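Local coordinates for protein peptidoglycan D,D-transpeptidase PbpA (PDB 3UN7) that probably cross-links the peptidoglycan of the mycobacterial cell wall as a penicillin-binding D,D-transpeptidase and takes part in regulating cell length, at residues Gln391-Thr396 and Ile415-Ala420; Val425-Leu430 and Ala452-Ala457. All blocks are in the same frame, centred on the assembly; numbering follows the deposited sequence.

Interaction 1: Gln391-Thr396 and Ile415-Ala420; sequences QIASKT and IAFAPA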
loop_
_atom_site.group_PDB
_atom_site.type_symbol
_atom_site.label_atom_id
_atom_site.label_comp_id
_atom_site.label_asym_id
_atom_site.label_seq_id
_atom_site.Cartn_x
_atom_site.Cartn_y
_atom_site.Cartn_z
ATOM N N GLN A 391 -15.432 -14.998 -0.251
ATOM C CA GLN A 391 -15.935 -13.992 0.667
ATOM C C GLN A 391 -14.840 -12.965 0.930
ATOM O O GLN A 391 -13.730 -13.316 1.337
ATOM C CB GLN A 391 -16.364 -14.654 1.977
ATOM C CG GLN A 391 -17.129 -13.746 2.904
ATOM C CD GLN A 391 -17.465 -14.419 4.221
ATOM O OE1 GLN A 391 -16.586 -14.953 4.909
ATOM N NE2 GLN A 391 -18.741 -14.389 4.586
ATOM N N ILE A 392 -15.160 -11.701 0.694
ATOM C CA ILE A 392 -14.178 -10.626 0.831
ATOM C C ILE A 392 -14.604 -9.767 2.014
ATOM O O ILE A 392 -15.791 -9.467 2.153
ATOM C CB ILE A 392 -14.115 -9.756 -0.449
ATOM C CG1 ILE A 392 -13.593 -10.566 -1.632
ATOM C CG2 ILE A 392 -13.238 -8.508 -0.243
ATOM C CD1 ILE A 392 -13.652 -9.814 -2.966
ATOM N N ALA A 393 -13.644 -9.412 2.867
ATOM C CA ALA A 393 -13.847 -8.436 3.920
ATOM C C ALA A 393 -13.215 -7.163 3.387
ATOM O O ALA A 393 -12.072 -7.192 2.924
ATOM C CB ALA A 393 -13.137 -8.871 5.203
ATOM N N SER A 394 -13.931 -6.049 3.460
ATOM C CA SER A 394 -13.408 -4.822 2.893
ATOM C C SER A 394 -13.885 -3.572 3.616
ATOM O O SER A 394 -14.780 -3.626 4.457
ATOM C CB SER A 394 -13.809 -4.735 1.416
ATOM O OG SER A 394 -15.190 -4.405 1.294
ATOM N N LYS A 395 -13.270 -2.442 3.265
ATOM C CA LYS A 395 -13.791 -1.127 3.602
ATOM C C LYS A 395 -13.500 -0.201 2.417
ATOM O O LYS A 395 -12.339 -0.034 2.041
ATOM C CB LYS A 395 -13.141 -0.581 4.877
ATOM C CG LYS A 395 -13.786 0.722 5.389
ATOM C CD LYS A 395 -15.139 0.431 6.046
ATOM C CE LYS A 395 -15.886 1.699 6.453
ATOM N NZ LYS A 395 -16.295 2.507 5.276
ATOM N N THR A 396 -14.544 0.392 1.830
ATOM C CA THR A 396 -14.332 1.366 0.753
ATOM C C THR A 396 -14.691 2.756 1.240
ATOM O O THR A 396 -15.674 2.941 1.968
ATOM C CB THR A 396 -15.059 1.013 -0.595
ATOM O OG1 THR A 396 -16.226 1.812 -0.769
ATOM C CG2 THR A 396 -15.433 -0.429 -0.678
ATOM N N ILE A 415 -9.709 -1.017 0.949
ATOM C CA ILE A 415 -8.820 -1.942 1.644
ATOM C C ILE A 415 -9.585 -3.235 1.910
ATOM O O ILE A 415 -10.787 -3.197 2.174
ATOM C CB ILE A 415 -8.186 -1.345 2.931
ATOM C CG1 ILE A 415 -9.249 -0.945 3.968
ATOM C CG2 ILE A 415 -7.318 -0.121 2.578
ATOM C CD1 ILE A 415 -8.660 -0.678 5.364
ATOM N N ALA A 416 -8.901 -4.375 1.800
ATOM C CA ALA A 416 -9.628 -5.647 1.793
ATOM C C ALA A 416 -8.742 -6.839 2.047
ATOM O O ALA A 416 -7.524 -6.755 1.932
ATOM C CB ALA A 416 -10.388 -5.826 0.466
ATOM N N PHE A 417 -9.368 -7.941 2.436
ATOM C CA PHE A 417 -8.688 -9.224 2.503
ATOM C C PHE A 417 -9.640 -10.365 2.169
ATOM O O PHE A 417 -10.854 -10.207 2.238
ATOM C CB PHE A 417 -7.954 -9.413 3.841
ATOM C CG PHE A 417 -8.835 -9.368 5.049
ATOM C CD1 PHE A 417 -9.386 -10.542 5.562
ATOM C CD2 PHE A 417 -9.073 -8.158 5.718
ATOM C CE1 PHE A 417 -10.182 -10.508 6.714
ATOM C CE2 PHE A 417 -9.863 -8.121 6.867
ATOM C CZ PHE A 417 -10.417 -9.298 7.365
ATOM N N ALA A 418 -9.080 -11.504 1.776
ATOM C CA ALA A 418 -9.869 -12.622 1.291
ATOM C C ALA A 418 -8.998 -13.881 1.239
ATOM O O ALA A 418 -7.786 -13.762 1.160
ATOM C CB ALA A 418 -10.422 -12.305 -0.113
ATOM N N PRO A 419 -9.607 -15.087 1.329
ATOM C CA PRO A 419 -10.996 -15.322 1.719
ATOM C C PRO A 419 -11.147 -14.862 3.152
ATOM O O PRO A 419 -10.220 -15.046 3.948
ATOM C CB PRO A 419 -11.135 -16.852 1.648
ATOM C CG PRO A 419 -10.041 -17.298 0.751
ATOM C CD PRO A 419 -8.912 -16.353 1.034
ATOM N N ALA A 420 -12.276 -14.252 3.492
ATOM C CA ALA A 420 -12.389 -13.578 4.776
ATOM C C ALA A 420 -12.146 -14.497 5.967
ATOM O O ALA A 420 -11.662 -14.045 7.007
ATOM C CB ALA A 420 -13.747 -12.880 4.909
#
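Ala393 and Phe417 face each other as a hydrogen-bonded pair of the antiparallel hairpin formed by strands 393-399 and 411-418. Their backbones exchange two bonds, Phe417 N to Ala393 O at 2.8 Å and Ala393 N to Phe417 O at 3.0 Å. This is the tightly packed part: Ala393 CB sits over one face of the phenyl ring in a CH-pi contact, nearest CZ at 3.5 Å. Chi1 of Phe417 (60°) sets CG between the backbone N and the carbonyl carbon, and the ring turns one face to Ala393 CB. Lys395 and Ile415 form the next hydrogen-bonded pair. On the other sheet face Ser394 CB meets Ala416 CB at 3.7 Å, while the serine OG bonds to Glu378.

The looser side is at Pro419, preceded by a cis peptide, and the outer part of the Gln391 side chain, both partly exposed. Ala420 still tucks in against Gln391: its N bonds Gln391 O at 2.8 Å, bent to 141° at the hydrogen, and its CB lies 3.5 Å from Gln391 OE1.

Both N and O of Lys395 bond Ile415, so the hairpin fixes its backbone while the side chain leads away to Ser252 and toward Ser193, consistent with a KTG-motif lysine at the active site.

Interaction 2: Val425-Leu430 and Ala452-Ala457; sequences VAVAVL and AVIEAA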
loop_
_atom_site.group_PDB
_atom_site.type_symbol
_atom_site.label_atom_id
_atom_site.label_comp_id
_atom_site.label_asym_id
_atom_site.label_seq_id
_atom_site.Cartn_x
_atom_site.Cartn_y
_atom_site.Cartn_z
ATOM N N VAL A 425 -4.571 -13.058 1.056
ATOM C CA VAL A 425 -4.150 -11.818 0.451
ATOM C C VAL A 425 -4.882 -10.658 1.136
ATOM O O VAL A 425 -6.040 -10.788 1.550
ATOM C CB VAL A 425 -4.374 -11.848 -1.092
ATOM C CG1 VAL A 425 -5.868 -12.085 -1.451
ATOM C CG2 VAL A 425 -3.793 -10.615 -1.792
ATOM N N ALA A 426 -4.186 -9.544 1.274
ATOM C CA ALA A 426 -4.778 -8.300 1.737
ATOM C C ALA A 426 -4.352 -7.234 0.739
ATOM O O ALA A 426 -3.232 -7.288 0.240
ATOM C CB ALA A 426 -4.269 -7.977 3.102
ATOM N N VAL A 427 -5.225 -6.275 0.453
ATOM C CA VAL A 427 -4.937 -5.263 -0.561
ATOM C C VAL A 427 -5.286 -3.870 -0.073
ATOM O O VAL A 427 -6.139 -3.697 0.806
ATOM C CB VAL A 427 -5.657 -5.530 -1.929
ATOM C CG1 VAL A 427 -5.282 -6.900 -2.482
ATOM C CG2 VAL A 427 -7.219 -5.401 -1.803
ATOM N N ALA A 428 -4.593 -2.883 -0.622
ATOM C CA ALA A 428 -5.034 -1.496 -0.528
ATOM C C ALA A 428 -4.957 -0.892 -1.899
ATOM O O ALA A 428 -3.947 -1.051 -2.597
ATOM C CB ALA A 428 -4.183 -0.697 0.427
ATOM N N VAL A 429 -6.029 -0.205 -2.277
ATOM C CA VAL A 429 -6.076 0.526 -3.540
ATOM C C VAL A 429 -6.301 1.965 -3.171
ATOM O O VAL A 429 -7.230 2.291 -2.409
ATOM C CB VAL A 429 -7.229 0.042 -4.427
ATOM C CG1 VAL A 429 -7.320 0.859 -5.724
ATOM C CG2 VAL A 429 -7.092 -1.436 -4.714
ATOM N N LEU A 430 -5.427 2.829 -3.663
ATOM C CA LEU A 430 -5.697 4.256 -3.614
ATOM C C LEU A 430 -5.799 4.804 -5.033
ATOM O O LEU A 430 -4.849 4.677 -5.821
ATOM C CB LEU A 430 -4.616 5.004 -2.823
ATOM C CG LEU A 430 -4.722 6.515 -3.064
ATOM C CD1 LEU A 430 -5.765 7.173 -2.153
ATOM C CD2 LEU A 430 -3.359 7.122 -2.916
ATOM N N ALA A 452 -10.071 -7.277 -8.599
ATOM C CA ALA A 452 -9.249 -7.882 -9.678
ATOM C C ALA A 452 -7.904 -8.361 -9.135
ATOM O O ALA A 452 -7.332 -9.348 -9.614
ATOM C CB ALA A 452 -9.012 -6.883 -10.811
ATOM N N VAL A 453 -7.381 -7.629 -8.154
ATOM C CA VAL A 453 -6.096 -7.961 -7.544
ATOM C C VAL A 453 -6.236 -9.209 -6.674
ATOM O O VAL A 453 -5.402 -10.126 -6.747
ATOM C CB VAL A 453 -5.512 -6.760 -6.755
ATOM C CG1 VAL A 453 -4.304 -7.167 -5.964
ATOM C CG2 VAL A 453 -5.139 -5.650 -7.716
ATOM N N ILE A 454 -7.299 -9.243 -5.870
ATOM C CA ILE A 454 -7.639 -10.414 -5.065
ATOM C C ILE A 454 -7.877 -11.649 -5.943
ATOM O O ILE A 454 -7.376 -12.736 -5.642
ATOM C CB ILE A 454 -8.865 -10.140 -4.152
ATOM C CG1 ILE A 454 -8.490 -9.101 -3.100
ATOM C CG2 ILE A 454 -9.346 -11.447 -3.497
ATOM C CD1 ILE A 454 -9.679 -8.445 -2.363
ATOM N N GLU A 455 -8.622 -11.470 -7.031
ATOM C CA GLU A 455 -8.910 -12.573 -7.952
ATOM C C GLU A 455 -7.604 -13.162 -8.471
ATOM O O GLU A 455 -7.433 -14.380 -8.468
ATOM C CB GLU A 455 -9.789 -12.108 -9.112
ATOM C CG GLU A 455 -10.234 -13.236 -10.060
ATOM C CD GLU A 455 -11.366 -12.811 -10.987
ATOM O OE1 GLU A 455 -12.045 -11.791 -10.687
ATOM O OE2 GLU A 455 -11.590 -13.508 -12.011
ATOM N N ALA A 456 -6.685 -12.289 -8.886
ATOM C CA ALA A 456 -5.383 -12.711 -9.412
ATOM C C ALA A 456 -4.595 -13.480 -8.357
ATOM O O ALA A 456 -3.995 -14.524 -8.650
ATOM C CB ALA A 456 -4.594 -11.509 -9.899
ATOM N N ALA A 457 -4.617 -12.973 -7.128
ATOM C CA ALA A 457 -3.961 -13.630 -5.989
ATOM C C ALA A 457 -4.492 -15.028 -5.684
ATOM O O ALA A 457 -3.734 -15.912 -5.291
ATOM C CB ALA A 457 -4.062 -12.744 -4.739
#
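Val427 and Val425 project from strand 425-431 onto the C-terminal helix 446-458, where they meet Val453, Ile454 and Ala457 through aliphatic groups, with no hydrogen bond between the segments. The side chains of Val427 and Val453 slide past each other in opposite directions, bringing their CG1 atoms to 3.6 Å. Val427 CG1, anti to the carbonyl carbon (chi1 -57°), also lies 3.9 Å from CG1 of Ile454, and Val427 CG2 reaches the isoleucine CD1 at 4.0 Å; the Val427 and Ile454 side chains cross at about a right angle. The CB of Ala457 packs against Val425 CG2 at 3.6 Å. Val425 CG1 also touches Ile454 CG2, more loosely, at 4.1 Å.

Val453 and Ala457 are one turn apart and so both point to the strand; Ala457 N donates to Val453 O at 3.0 Å. In the strand, Val425 and Val427 are bonded to Ala418 and Ala416, whereas the intervening Ala426 bonds to Leu136.

The helix segment runs nearly antiparallel to the strand, at 155°, and the segment axes approach to 8.9 Å. Farther out, Val453 and Ala457 touch Ile113, and helix 111-123 lies alongside the C-terminal helix, which packs against the sheet.

Interactions 1 and 2 lie in series along the chain, the first closing before the second opens, with centres about 9 Å apart in the transpeptidase domain. Both draw on its five-stranded antiparallel sheet: interaction 1 pairs the outermost strand 393-399 with strand 411-418, and interaction 2 sets the next strand inward, 425-431, against helix 446-458. Ala416 O and Val427 N, 2.8 Å apart in a probable hydrogen bond, join the two contacts directly. Ile454 touches Ile392, Ala416 and Ala418 of interaction 1 as well as Val425 and Val427. The edge strand carrying Lys395, beside the probable nucleophile Ser193, is thus joined through strands 411-418 and 425-431 to the helix packed on the sheet.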